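Local coordinates for phospholethanolamine N-methyltransferase 2 (Haemonchus contortus, PDB 4KRI), which probably catalyses the S-adenosylmethionine-dependent N-methylation of phosphomonomethylethanolamine and its methylated product on the nematode route to phosphocholine, at residues Met117-Phe122 against Ser175-Leu180; Arg182-Asp187 against Ser343-Tyr348; Asn208-Ile213 against Ala237-Ser242. All coordinates share one frame; numbering follows the deposited sequence.

Interaction 1: residues Met117-Phe122 against Ser175-Leu180. With SAH (S-adenosyl-L-homocysteine), chain D.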
# COMPACT_ATOMS: atom_id res chain seq x y z
N MET A 117 -12.76 -5.45 -0.62
CA MET A 117 -13.50 -6.69 -0.43
C MET A 117 -13.15 -7.73 -1.48
O MET A 117 -13.05 -8.92 -1.18
CB MET A 117 -15.01 -6.42 -0.45
CG MET A 117 -15.46 -5.35 0.54
SD MET A 117 -17.23 -5.40 0.88
CE MET A 117 -17.89 -6.08 -0.65
N LEU A 118 -12.94 -7.29 -2.71
CA LEU A 118 -12.51 -8.20 -3.77
C LEU A 118 -11.12 -8.75 -3.46
O LEU A 118 -10.88 -9.96 -3.60
CB LEU A 118 -12.52 -7.49 -5.12
CG LEU A 118 -13.88 -7.36 -5.78
CD1 LEU A 118 -13.74 -6.56 -7.05
CD2 LEU A 118 -14.46 -8.74 -6.08
N THR A 119 -10.22 -7.88 -3.01
CA THR A 119 -8.86 -8.31 -2.69
C THR A 119 -8.88 -9.37 -1.60
O THR A 119 -8.20 -10.40 -1.71
CB THR A 119 -8.00 -7.12 -2.25
OG1 THR A 119 -8.05 -6.12 -3.28
CG2 THR A 119 -6.55 -7.54 -2.03
N ASP A 120 -9.68 -9.15 -0.56
CA ASP A 120 -9.80 -10.14 0.51
C ASP A 120 -10.39 -11.44 -0.02
O ASP A 120 -9.96 -12.53 0.36
CB ASP A 120 -10.65 -9.60 1.66
CG ASP A 120 -9.91 -8.58 2.51
OD1 ASP A 120 -8.66 -8.54 2.46
OD2 ASP A 120 -10.59 -7.81 3.23
N TYR A 121 -11.38 -11.34 -0.90
CA TYR A 121 -12.04 -12.51 -1.45
C TYR A 121 -11.05 -13.38 -2.23
O TYR A 121 -11.03 -14.61 -2.08
CB TYR A 121 -13.18 -12.09 -2.37
CG TYR A 121 -14.27 -13.13 -2.54
CD1 TYR A 121 -15.39 -13.12 -1.72
CD2 TYR A 121 -14.17 -14.10 -3.52
CE1 TYR A 121 -16.39 -14.06 -1.87
CE2 TYR A 121 -15.17 -15.06 -3.67
CZ TYR A 121 -16.27 -15.03 -2.85
OH TYR A 121 -17.28 -15.96 -2.99
N PHE A 122 -10.24 -12.75 -3.07
CA PHE A 122 -9.22 -13.46 -3.84
C PHE A 122 -8.19 -14.09 -2.91
O PHE A 122 -7.70 -15.20 -3.16
CB PHE A 122 -8.51 -12.49 -4.79
CG PHE A 122 -9.38 -11.92 -5.86
CD1 PHE A 122 -10.45 -12.64 -6.37
CD2 PHE A 122 -9.13 -10.65 -6.37
CE1 PHE A 122 -11.25 -12.12 -7.37
CE2 PHE A 122 -9.93 -10.12 -7.36
CZ PHE A 122 -11.00 -10.86 -7.86
N SER A 175 -1.52 -13.40 7.70
CA SER A 175 -0.60 -12.56 6.92
C SER A 175 -0.41 -11.18 7.54
O SER A 175 -1.23 -10.73 8.33
CB SER A 175 -1.09 -12.41 5.47
OG SER A 175 -2.13 -11.45 5.37
N PHE A 176 0.71 -10.54 7.20
CA PHE A 176 1.02 -9.19 7.63
C PHE A 176 -0.12 -8.25 7.24
O PHE A 176 -0.59 -7.46 8.06
CB PHE A 176 2.35 -8.75 7.00
CG PHE A 176 2.85 -7.40 7.46
CD1 PHE A 176 2.46 -6.87 8.69
CD2 PHE A 176 3.72 -6.67 6.66
CE1 PHE A 176 2.93 -5.63 9.10
CE2 PHE A 176 4.19 -5.44 7.07
CZ PHE A 176 3.79 -4.91 8.29
N ARG A 177 -0.58 -8.36 5.99
CA ARG A 177 -1.67 -7.53 5.48
C ARG A 177 -2.93 -7.75 6.31
O ARG A 177 -3.59 -6.79 6.71
CB ARG A 177 -1.95 -7.85 4.00
CG ARG A 177 -2.86 -6.85 3.31
CD ARG A 177 -3.19 -7.26 1.86
NE ARG A 177 -4.01 -8.47 1.81
CZ ARG A 177 -5.34 -8.47 1.78
NH1 ARG A 177 -6.02 -7.33 1.78
NH2 ARG A 177 -6.01 -9.62 1.74
N ASP A 178 -3.24 -9.01 6.59
CA ASP A 178 -4.45 -9.32 7.33
C ASP A 178 -4.34 -8.86 8.78
O ASP A 178 -5.32 -8.41 9.37
CB ASP A 178 -4.79 -10.81 7.25
CG ASP A 178 -5.34 -11.22 5.90
OD1 ASP A 178 -5.83 -10.34 5.16
OD2 ASP A 178 -5.29 -12.43 5.59
N PHE A 179 -3.15 -8.97 9.34
CA PHE A 179 -2.90 -8.48 10.69
C PHE A 179 -3.20 -6.98 10.81
O PHE A 179 -3.85 -6.55 11.76
CB PHE A 179 -1.46 -8.75 11.12
CG PHE A 179 -1.08 -8.06 12.39
CD1 PHE A 179 -1.53 -8.53 13.62
CD2 PHE A 179 -0.28 -6.93 12.37
CE1 PHE A 179 -1.19 -7.88 14.79
CE2 PHE A 179 0.07 -6.28 13.53
CZ PHE A 179 -0.39 -6.75 14.75
N LEU A 180 -2.70 -6.20 9.85
CA LEU A 180 -2.94 -4.76 9.81
C LEU A 180 -4.44 -4.45 9.68
O LEU A 180 -4.98 -3.63 10.42
CB LEU A 180 -2.18 -4.12 8.64
CG LEU A 180 -0.64 -4.14 8.68
CD1 LEU A 180 -0.03 -3.75 7.34
CD2 LEU A 180 -0.16 -3.20 9.77
N SAH D . 1.79 8.20 6.38
CA SAH D . 0.36 8.27 6.76
CB SAH D . -0.09 6.89 7.40
CG SAH D . 0.50 6.51 8.74
SD SAH D . -0.08 4.88 9.32
C SAH D . 0.08 9.45 7.60
O SAH D . 0.96 10.27 7.82
OXT SAH D . -1.08 9.72 7.87
C5' SAH D . 1.13 3.65 8.79
C4' SAH D . 0.84 3.01 7.55
O4' SAH D . 1.99 2.22 7.15
C3' SAH D . -0.26 2.04 7.70
O3' SAH D . -1.31 2.41 6.83
C2' SAH D . 0.29 0.74 7.30
O2' SAH D . -0.63 -0.05 6.59
C1' SAH D . 1.47 1.13 6.47
N9 SAH D . 2.47 0.02 6.30
C8 SAH D . 3.07 -0.69 7.29
N7 SAH D . 3.94 -1.53 6.72
C5 SAH D . 3.91 -1.34 5.38
C6 SAH D . 4.60 -1.94 4.32
N6 SAH D . 5.53 -2.94 4.53
N1 SAH D . 4.32 -1.51 3.07
C2 SAH D . 3.43 -0.54 2.84
N3 SAH D . 2.76 0.05 3.84
C4 SAH D . 2.97 -0.34 5.11

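Interaction 2: residues Arg182-Asp187 against Ser343-Tyr348. With 1SH (2-(methylamino)ethyl dihydrogen phosphate), chain E; SAH (S-adenosyl-L-homocysteine), chain D.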
# COMPACT_ATOMS: atom_id res chain seq x y z
N ARG A 182 -7.05 -6.33 10.33
CA ARG A 182 -7.95 -6.95 11.31
C ARG A 182 -7.75 -6.46 12.73
O ARG A 182 -8.57 -6.72 13.60
CB ARG A 182 -7.84 -8.49 11.27
CG ARG A 182 -8.33 -9.14 9.96
CD ARG A 182 -8.06 -10.64 9.95
NE ARG A 182 -8.29 -11.23 8.63
CZ ARG A 182 -7.99 -12.48 8.30
NH1 ARG A 182 -7.44 -13.29 9.20
NH2 ARG A 182 -8.23 -12.93 7.07
N THR A 183 -6.64 -5.77 12.97
CA THR A 183 -6.31 -5.35 14.33
C THR A 183 -6.22 -3.84 14.47
O THR A 183 -7.19 -3.18 14.83
CB THR A 183 -4.98 -5.98 14.79
OG1 THR A 183 -4.91 -7.34 14.32
CG2 THR A 183 -4.88 -5.95 16.30
N GLN A 184 -5.05 -3.28 14.17
CA GLN A 184 -4.83 -1.85 14.39
C GLN A 184 -5.60 -0.99 13.39
O GLN A 184 -6.14 0.06 13.74
CB GLN A 184 -3.34 -1.51 14.33
CG GLN A 184 -3.04 -0.06 14.68
CD GLN A 184 -1.55 0.23 14.85
OE1 GLN A 184 -0.70 -0.58 14.50
NE2 GLN A 184 -1.24 1.41 15.38
N TYR A 185 -5.65 -1.44 12.14
CA TYR A 185 -6.22 -0.62 11.09
C TYR A 185 -7.51 -1.22 10.53
O TYR A 185 -7.68 -1.34 9.31
CB TYR A 185 -5.18 -0.34 10.00
CG TYR A 185 -3.93 0.35 10.52
CD1 TYR A 185 -4.01 1.53 11.27
CD2 TYR A 185 -2.67 -0.18 10.29
CE1 TYR A 185 -2.87 2.16 11.74
CE2 TYR A 185 -1.52 0.45 10.76
CZ TYR A 185 -1.63 1.62 11.48
OH TYR A 185 -0.49 2.24 11.96
N THR A 186 -8.41 -1.60 11.43
CA THR A 186 -9.80 -1.84 11.06
C THR A 186 -10.40 -0.51 10.62
O THR A 186 -9.87 0.55 10.94
CB THR A 186 -10.64 -2.33 12.25
OG1 THR A 186 -10.55 -1.38 13.32
CG2 THR A 186 -10.16 -3.70 12.71
N ASP A 187 -11.53 -0.57 9.92
CA ASP A 187 -12.19 0.66 9.51
C ASP A 187 -12.50 1.58 10.71
O ASP A 187 -12.21 2.78 10.67
CB ASP A 187 -13.46 0.36 8.72
CG ASP A 187 -13.16 -0.05 7.28
OD1 ASP A 187 -12.01 0.15 6.83
OD2 ASP A 187 -14.08 -0.57 6.61
N SER A 343 4.61 -5.52 21.66
CA SER A 343 4.30 -6.86 21.19
C SER A 343 2.90 -6.94 20.56
O SER A 343 2.71 -7.62 19.55
CB SER A 343 4.42 -7.87 22.34
OG SER A 343 4.22 -9.19 21.87
N GLN A 344 1.94 -6.25 21.17
CA GLN A 344 0.56 -6.25 20.68
C GLN A 344 0.46 -5.50 19.35
O GLN A 344 -0.30 -5.91 18.47
CB GLN A 344 -0.37 -5.62 21.73
CG GLN A 344 -1.86 -5.72 21.41
CD GLN A 344 -2.33 -4.62 20.47
OE1 GLN A 344 -1.68 -3.58 20.35
NE2 GLN A 344 -3.46 -4.85 19.79
N ARG A 345 1.24 -4.43 19.20
CA ARG A 345 1.27 -3.67 17.95
C ARG A 345 2.14 -4.36 16.90
O ARG A 345 2.05 -4.05 15.71
CB ARG A 345 1.82 -2.26 18.18
CG ARG A 345 0.95 -1.34 19.03
CD ARG A 345 -0.26 -0.86 18.23
NE ARG A 345 -0.90 0.32 18.80
CZ ARG A 345 -1.85 0.28 19.73
NH1 ARG A 345 -2.27 -0.88 20.22
NH2 ARG A 345 -2.38 1.41 20.18
N GLN A 346 2.96 -5.30 17.36
CA GLN A 346 4.02 -5.90 16.55
C GLN A 346 4.98 -4.87 15.95
O GLN A 346 5.41 -5.01 14.80
CB GLN A 346 3.43 -6.79 15.46
CG GLN A 346 2.56 -7.88 16.03
CD GLN A 346 2.93 -9.24 15.48
OE1 GLN A 346 2.28 -9.75 14.57
NE2 GLN A 346 4.00 -9.82 16.03
N TYR A 347 5.33 -3.85 16.73
CA TYR A 347 6.33 -2.90 16.26
C TYR A 347 7.73 -3.48 16.35
O TYR A 347 8.07 -4.19 17.32
CB TYR A 347 6.29 -1.62 17.09
CG TYR A 347 5.06 -0.75 16.86
CD1 TYR A 347 4.34 -0.80 15.68
CD2 TYR A 347 4.65 0.13 17.85
CE1 TYR A 347 3.22 0.01 15.50
CE2 TYR A 347 3.55 0.94 17.68
CZ TYR A 347 2.83 0.88 16.51
OH TYR A 347 1.74 1.70 16.37
N TYR A 348 8.55 -3.19 15.34
CA TYR A 348 9.97 -3.53 15.35
C TYR A 348 10.75 -2.24 15.52
O TYR A 348 11.13 -1.59 14.54
CB TYR A 348 10.35 -4.26 14.06
CG TYR A 348 9.71 -5.63 13.97
CD1 TYR A 348 10.27 -6.72 14.61
CD2 TYR A 348 8.52 -5.81 13.28
CE1 TYR A 348 9.68 -7.96 14.55
CE2 TYR A 348 7.92 -7.06 13.22
CZ TYR A 348 8.51 -8.12 13.85
OH TYR A 348 7.93 -9.37 13.80
O4 1SH E . 0.18 5.36 18.64
P1 1SH E . -0.40 4.07 18.08
O1 1SH E . 0.40 2.89 18.47
O3 1SH E . -1.88 3.91 18.59
O2 1SH E . -0.38 4.15 16.50
C1 1SH E . -0.92 5.22 15.91
C2 1SH E . -0.67 5.35 14.41
N1 1SH E . 0.68 5.59 13.99
C3 1SH E . 0.71 5.51 12.58
N SAH D . 1.79 8.20 6.38
CA SAH D . 0.36 8.27 6.76
CB SAH D . -0.09 6.89 7.40
CG SAH D . 0.50 6.51 8.74
SD SAH D . -0.08 4.88 9.32
C SAH D . 0.08 9.45 7.60
O SAH D . 0.96 10.27 7.82
OXT SAH D . -1.08 9.72 7.87
C5' SAH D . 1.13 3.65 8.79
C4' SAH D . 0.84 3.01 7.55
O4' SAH D . 1.99 2.22 7.15
C3' SAH D . -0.26 2.04 7.70
O3' SAH D . -1.31 2.41 6.83
C2' SAH D . 0.29 0.74 7.30
O2' SAH D . -0.63 -0.05 6.59
C1' SAH D . 1.47 1.13 6.47
N9 SAH D . 2.47 0.02 6.30
C8 SAH D . 3.07 -0.69 7.29
N7 SAH D . 3.94 -1.53 6.72
C5 SAH D . 3.91 -1.34 5.38
C6 SAH D . 4.60 -1.94 4.32
N6 SAH D . 5.53 -2.94 4.53
N1 SAH D . 4.32 -1.51 3.07
C2 SAH D . 3.43 -0.54 2.84
N3 SAH D . 2.76 0.05 3.84
C4 SAH D . 2.97 -0.34 5.11
O HOH W 1 -0.57 -3.37 14.81

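Interaction 3: residues Asn208-Ile213 against Ala237-Ser242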
# COMPACT_ATOMS: atom_id res chain seq x y z
N ASN A 208 -0.72 20.41 10.11
CA ASN A 208 0.33 21.37 10.43
C ASN A 208 1.66 20.68 10.68
O ASN A 208 2.72 21.19 10.31
CB ASN A 208 -0.04 22.21 11.65
CG ASN A 208 -1.14 23.21 11.35
OD1 ASN A 208 -1.31 23.62 10.20
ND2 ASN A 208 -1.87 23.62 12.38
N GLN A 209 1.63 19.52 11.34
CA GLN A 209 2.89 18.86 11.65
C GLN A 209 3.49 18.24 10.40
O GLN A 209 4.69 18.31 10.19
CB GLN A 209 2.71 17.78 12.72
CG GLN A 209 4.02 17.11 13.13
CD GLN A 209 5.00 18.07 13.81
OE1 GLN A 209 4.62 18.83 14.70
NE2 GLN A 209 6.27 18.01 13.41
N ASN A 210 2.65 17.64 9.58
CA ASN A 210 3.17 17.06 8.35
C ASN A 210 3.79 18.12 7.44
O ASN A 210 4.79 17.85 6.76
CB ASN A 210 2.10 16.26 7.60
CG ASN A 210 2.72 15.30 6.62
OD1 ASN A 210 3.36 14.33 7.02
ND2 ASN A 210 2.56 15.58 5.33
N LEU A 211 3.24 19.33 7.45
CA LEU A 211 3.81 20.38 6.62
C LEU A 211 5.20 20.76 7.13
O LEU A 211 6.12 21.00 6.35
CB LEU A 211 2.91 21.62 6.60
CG LEU A 211 3.38 22.77 5.72
CD1 LEU A 211 3.36 22.34 4.25
CD2 LEU A 211 2.51 24.00 5.93
N ALA A 212 5.35 20.82 8.45
CA ALA A 212 6.64 21.15 9.05
C ALA A 212 7.68 20.09 8.69
O ALA A 212 8.82 20.41 8.40
CB ALA A 212 6.49 21.29 10.56
N ILE A 213 7.26 18.82 8.68
CA ILE A 213 8.16 17.73 8.31
C ILE A 213 8.55 17.80 6.83
O ILE A 213 9.72 17.64 6.48
CB ILE A 213 7.54 16.36 8.64
CG1 ILE A 213 7.30 16.29 10.15
CG2 ILE A 213 8.42 15.21 8.18
CD1 ILE A 213 6.83 14.97 10.61
N ALA A 237 0.20 12.53 1.24
CA ALA A 237 0.44 12.56 -0.20
C ALA A 237 -0.32 13.71 -0.84
O ALA A 237 0.21 14.42 -1.70
CB ALA A 237 0.05 11.24 -0.85
N ARG A 238 -1.58 13.86 -0.44
CA ARG A 238 -2.42 14.91 -1.00
C ARG A 238 -1.87 16.29 -0.67
O ARG A 238 -1.95 17.22 -1.48
CB ARG A 238 -3.87 14.74 -0.50
CG ARG A 238 -4.57 13.49 -1.07
CD ARG A 238 -4.87 13.64 -2.55
NE ARG A 238 -5.76 14.78 -2.76
CZ ARG A 238 -7.07 14.76 -2.50
NH1 ARG A 238 -7.65 13.65 -2.06
NH2 ARG A 238 -7.80 15.85 -2.70
N GLN A 239 -1.29 16.42 0.52
CA GLN A 239 -0.68 17.68 0.96
C GLN A 239 0.62 18.00 0.21
O GLN A 239 0.87 19.15 -0.15
CB GLN A 239 -0.39 17.62 2.45
CG GLN A 239 0.23 18.88 3.00
CD GLN A 239 0.56 18.73 4.47
OE1 GLN A 239 1.12 17.72 4.88
NE2 GLN A 239 0.20 19.73 5.27
N ALA A 240 1.44 16.98 0.00
CA ALA A 240 2.66 17.16 -0.79
C ALA A 240 2.32 17.66 -2.19
O ALA A 240 2.99 18.56 -2.74
CB ALA A 240 3.46 15.86 -0.85
N ALA A 241 1.26 17.10 -2.77
CA ALA A 241 0.85 17.52 -4.10
C ALA A 241 0.25 18.93 -4.05
O ALA A 241 0.59 19.78 -4.89
CB ALA A 241 -0.15 16.53 -4.69
N SER A 242 -0.63 19.19 -3.10
CA SER A 242 -1.35 20.47 -3.14
C SER A 242 -0.48 21.65 -2.72
O SER A 242 -0.65 22.76 -3.23
CB SER A 242 -2.63 20.42 -2.31
OG SER A 242 -2.31 20.21 -0.94

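Interaction 1: residues Met117-Phe122 against Ser175-Leu180
Asp120 and Arg177 carry the charged part of this contact. OD1 of Asp120 takes both terminal nitrogens of the guanidinium, with NH1 and NH2 of Arg177 each 3.0 Å from Asp120 OD1. The grip is end-on and converges on a single oxygen, with both N-H bonds bent to about 140°, and the carboxylate plane is turned 41° from that of the guanidinium. Arg177 leaves its helix with CG anti to the backbone N (chi1 -168°) and bends at chi3, which carries the head across to the other helix. NH2 has further acidic neighbours: Asp123 in a second salt bridge, and OD1 of Asp178, 3.5 Å from Arg177 NH2 but well out of the guanidinium plane, an attraction of charge alone. The arginine probably offsets the repulsion between Asp120 and Asp178.

The apolar part is one methyl: CG2 of Thr119 lies over a face of the guanidinium, toward its rim, 3.9 Å from Arg177 NH1. OG1 of Thr119 turns instead to Met115 O and Trp159.

As a cap, the Ser175 side chain precedes helix 176-184, its OG accepting from Asp178 N at 2.9 Å. On the same helix, Phe176 and Leu180 line the S-adenosylhomocysteine pocket. The network thus ties helix 114-124 to the start of helix 176-184, with Thr255 of helix 255-268 touching both Thr119 and Arg177, and strand 132-143 packing against Thr119.

Interaction 2: residues Arg182-Asp187 against Ser343-Tyr348
Tyr347 OH is gripped from two sides of the site: it accepts from Gln184 NE2 of the other segment at 3.2 Å and donates to phosphate oxygen O1 of phosphomonomethylethanolamine (1SH) at 2.8 Å. Arg345 NE reaches the same 1SH O1 at 2.9 Å. Arg345 NH2 adds a second bond to the phosphate, meeting 1SH O3 at 3.0 Å with a fairly straight N-H (160°). The arginine thus presents one edge of its guanidinium to the ligand, while NH1 donates to Gln344 OE1 within its own segment, which restrains rotation of the group.

In Gln184, CG points opposite the backbone N (chi1 -175°), and the extended chain brings the amide to the hydroxyl, the two side chains crossing at about a right angle. The hydroxyl lies near the amide plane, the ring turned 49° from it; NE2 also bonds Tyr193 OH. At the other end of the amide, one water donates to both Gln184 OE1 (2.8 Å) and Arg345 O, bridging the segments.

Arg345 CB lies over the centre of the Tyr347 ring, next to the Schellman motif at Gln346 that ends helix 336-345. Tyr185 touches both ligands and bonds His301. The substrate's phosphate end therefore sits where helices 176-184 and 336-345 finish, with Tyr193 of helix 187-197, Tyr327 of strand 320-329, Tyr341 and Lys413 also bonded to the ligand.

Interaction 3: residues Asn208-Ile213 against Ala237-Ser242
The side-chain amides of Asn210 and Gln239 meet edge to edge, their planes only 11° apart and so nearly coplanar. At the meeting edge Asn210 ND2 donates to Gln239 OE1, a short bond of 2.6 Å. It is close to straight (170° at the hydrogen), the oxygen lies in the Asn210 amide plane, and the donor approaches nearly along the C=O axis. Gln239 OE1 also lies 3.2 Å from Asn210 CB.

Both groups are held at their other ends as well. Asn210 OD1 accepts from Arg296 NH1 of strand 290-296, while Gln239 NE2 donates to the backbone O of Trp207, one residue before the first segment. Gln239 therefore spans the contact as acceptor and donor at once, a pairing that fixes which way round its amide lies. Beside the amide, the CB of Leu211 packs at 3.6 Å from Gln239 NE2, the apolar part of an otherwise polar meeting.

Gln239 reaches across with its chain extended beyond CG, which is trans to the backbone N (chi1 -179°); Asn210 slides past it in the opposite direction. Phe201 touches both residues, and Phe294 packs on Asn210, so the buried polar atoms sit among aromatic neighbours. The side chain of Asn210 is about 5 Å from the bound S-adenosylhomocysteine (SAH), nearest atoms.

Helix 235-244 follows strand 225-229 and a glycine-rich turn whose sequence is consistent with the S-adenosylmethionine-binding motif of Rossmann-like methyltransferases. The amide pair thus joins helix 206-215 to the helix that follows the glycine-rich turn of this fold.

Overall arrangement
Interactions 1 and 2 share helix 176-184: the first uses its start, the second its end, and they touch where Leu180 O meets Tyr185 N and Phe179 packs on Gln346. Both reach S-adenosylhomocysteine. Interaction 3 is separate, its centre 29 Å from that of interaction 1 and 25 Å from that of interaction 2, and lies across the chain's centre from interaction 1. It is the buried one, and there neutral amides pair. The other two are partly buried. Interaction 1 rests on a salt-bridge network; interaction 2 on a neutral hydrogen bond and a water, with the arginine's charge spent on the substrate phosphate. Along the chain, interaction 3 is nested within the loop that interaction 2 closes.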